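Local structure of uroporphyrinogen III synthase (Thermus thermophilus, 1WCW) at residues V11-A14 and G15-K19. The protein probably acts as a uroporphyrinogen-III synthase, closing and rearranging a linear tetrapyrrole into the ring precursor of haem and related pigments. Numbering follows the deposited sequence.
Sequences VAYA and GLRRK
Tyr13 lays its ring over the backbone of Gly15, a compact example of how the last side chain of a strand can fold back over the loop that follows it. With chi1 at -176°, CG lies beside the carbonyl carbon, where the chain runs on to Gly15, and the ring comes to lie against that residue. From CB outward, CG and then CD1 meet the amide of Gly15, whose N sits above one ring face, displaced toward the rim, with CD1 3.5 Å from it. Further out, CE1 of Tyr13 touches CA of Gly15, also at 3.5 Å, and CZ is still within 3.9 Å of that CA. A CB on Gly15 would come within 2.7 Å of CE1 of Tyr13, so the close approach depends on the absence of a side chain there. At the tip, OH of Tyr13 lies 3.8 Å from CB of Arg18. The same oxygen faces the guanidinium edge of Arg17, though NH2 at 3.7 Å is too distant for a hydrogen bond. A water bridges the turn itself, donating to O of Tyr13 (3.0 Å) and to O of Gly15 (2.7 Å). Without the ring, as with an alanine here, the Gly15 backbone would probably lose the face lying against it, leaving a gap beside CB of Arg18. The Arg18 side chain runs on past the hydroxyl, its guanidinium turned 69° from the ring and NH2 hydrogen-bonded to O of Glu243. Strand 10-13 runs between parallel strands 32-35 and 186-189, and Arg18 is the N-cap of helix 19-28, whose Phe22 stacks on Tyr13.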
ATOM      1  N   VAL A  11      15.131   6.396 -15.153  1.00  9.47           N
ATOM      2  CA  VAL A  11      13.896   6.163 -14.395  1.00  8.98           C
ATOM      3  C   VAL A  11      14.213   5.387 -13.137  1.00  8.01           C
ATOM      4  O   VAL A  11      14.737   4.248 -13.150  1.00  9.50           O
ATOM      5  CB  VAL A  11      12.877   5.376 -15.209  1.00 10.76           C
ATOM      6  CG1 VAL A  11      11.511   5.308 -14.446  1.00 12.36           C
ATOM      7  CG2 VAL A  11      12.665   6.022 -16.622  1.00 12.35           C
ATOM      8  N   ALA A  12      13.942   6.009 -12.013  1.00  8.21           N
ATOM      9  CA  ALA A  12      14.134   5.408 -10.675  1.00  7.01           C
ATOM     10  C   ALA A  12      12.843   4.663 -10.278  1.00  8.60           C
ATOM     11  O   ALA A  12      11.727   5.091 -10.687  1.00  8.63           O
ATOM     12  CB  ALA A  12      14.422   6.457  -9.717  1.00  8.68           C
ATOM     13  N   TYR A  13      12.965   3.606  -9.518  1.00  8.38           N
ATOM     14  CA  TYR A  13      11.852   2.800  -9.056  1.00  6.99           C
ATOM     15  C   TYR A  13      11.902   2.773  -7.552  1.00  9.02           C
ATOM     16  O   TYR A  13      12.929   2.412  -6.967  1.00  8.54           O
ATOM     17  CB  TYR A  13      12.013   1.407  -9.614  1.00 10.28           C
ATOM     18  CG  TYR A  13      10.913   0.434  -9.333  1.00 10.54           C
ATOM     19  CD1 TYR A  13      11.122  -0.660  -8.487  1.00 12.47           C
ATOM     20  CD2 TYR A  13       9.674   0.590  -9.923  1.00 14.49           C
ATOM     21  CE1 TYR A  13      10.085  -1.575  -8.238  1.00 14.17           C
ATOM     22  CE2 TYR A  13       8.670  -0.293  -9.695  1.00 14.10           C
ATOM     23  CZ  TYR A  13       8.888  -1.351  -8.857  1.00 14.07           C
ATOM     24  OH  TYR A  13       7.843  -2.237  -8.636  1.00 21.91           O
ATOM     25  N   ALA A  14      10.802   3.170  -6.904  1.00  7.77           N
ATOM     26  CA  ALA A  14      10.752   3.229  -5.424  1.00  9.35           C
ATOM     27  C   ALA A  14      10.196   1.934  -4.815  1.00 10.16           C
ATOM     28  O   ALA A  14      10.135   1.881  -3.583  1.00 12.01           O
ATOM     29  CB  ALA A  14       9.887   4.436  -4.982  1.00  9.55           C
ATOM     30  N   GLY A  15       9.827   0.957  -5.617  1.00  9.98           N
ATOM     31  CA  GLY A  15       9.253  -0.295  -5.121  1.00 10.75           C
ATOM     32  C   GLY A  15      10.283  -1.282  -4.632  1.00 13.19           C
ATOM     33  O   GLY A  15      11.491  -1.120  -4.782  1.00 14.48           O
ATOM     34  N   LEU A  16       9.768  -2.292  -3.955  1.00 18.61           N
ATOM     35  CA  LEU A  16      10.635  -3.332  -3.401  1.00 17.67           C
ATOM     36  C   LEU A  16      10.474  -4.706  -4.068  1.00 17.59           C
ATOM     37  O   LEU A  16      11.440  -5.330  -4.433  1.00 23.67           O
ATOM     38  CB  LEU A  16      10.373  -3.462  -1.905  1.00 21.62           C
ATOM     39  CG  LEU A  16      11.206  -4.462  -1.098  1.00 22.27           C
ATOM     40  CD1 LEU A  16      12.661  -4.085  -1.038  1.00 27.22           C
ATOM     41  CD2 LEU A  16      10.638  -4.505   0.270  1.00 23.80           C
ATOM     42  N   ARG A  17       9.253  -5.112  -4.252  1.00 16.54           N
ATOM     43  CA  ARG A  17       8.882  -6.433  -4.756  1.00 21.19           C
ATOM     44  C   ARG A  17       9.271  -6.896  -6.145  1.00 26.29           C
ATOM     45  O   ARG A  17       9.763  -8.010  -6.346  1.00 26.79           O
ATOM     46  CB  ARG A  17       7.363  -6.561  -4.629  1.00 27.06           C
ATOM     47  CG  ARG A  17       6.750  -6.066  -3.287  1.00 35.54           C
ATOM     48  CD  ARG A  17       7.253  -4.641  -2.739  1.00 34.81           C
ATOM     49  NE  ARG A  17       6.561  -3.452  -3.231  1.00 40.31           N
ATOM     50  CZ  ARG A  17       6.868  -2.838  -4.357  1.00 25.33           C
ATOM     51  NH1 ARG A  17       6.200  -1.781  -4.740  1.00 43.92           N
ATOM     52  NH2 ARG A  17       7.854  -3.304  -5.106  1.00 48.90           N
ATOM     53  N   ARG A  18       9.063  -6.030  -7.109  1.00 19.99           N
ATOM     54  CA  ARG A  18       9.298  -6.285  -8.519  1.00 23.56           C
ATOM     55  C   ARG A  18      10.473  -5.505  -9.143  1.00 17.31           C
ATOM     56  O   ARG A  18      10.445  -5.135 -10.313  1.00 14.16           O
ATOM     57  CB  ARG A  18       8.010  -5.959  -9.311  1.00 19.83           C
ATOM     58  CG  ARG A  18       6.898  -7.038  -9.126  1.00 27.10           C
ATOM     59  CD  ARG A  18       5.739  -6.769 -10.100  1.00 27.49           C
ATOM     60  NE  ARG A  18       5.096  -5.502  -9.751  1.00 34.69           N
ATOM     61  CZ  ARG A  18       4.117  -4.931 -10.454  1.00 36.93           C
ATOM     62  NH1 ARG A  18       3.591  -3.773 -10.065  1.00 41.63           N
ATOM     63  NH2 ARG A  18       3.656  -5.516 -11.551  1.00 36.88           N
ATOM     64  N   LYS A  19      11.520  -5.284  -8.372  1.00 21.23           N
ATOM     65  CA  LYS A  19      12.722  -4.577  -8.863  1.00 17.10           C
ATOM     66  C   LYS A  19      13.344  -5.198 -10.080  1.00 18.91           C
ATOM     67  O   LYS A  19      13.817  -4.497 -10.979  1.00 19.01           O
ATOM     68  CB  LYS A  19      13.843  -4.639  -7.809  1.00 26.70           C
ATOM     69  CG  LYS A  19      13.557  -3.894  -6.591  1.00 23.79           C
ATOM     70  CD  LYS A  19      14.698  -4.040  -5.598  1.00 23.27           C
ATOM     71  CE  LYS A  19      14.370  -3.383  -4.252  1.00 32.97           C
ATOM     72  NZ  LYS A  19      15.522  -3.497  -3.301  1.00 40.29           N
TER
HETATM   73  O   HOH W   1      13.594  -0.395  -6.225  1.00 16.71           O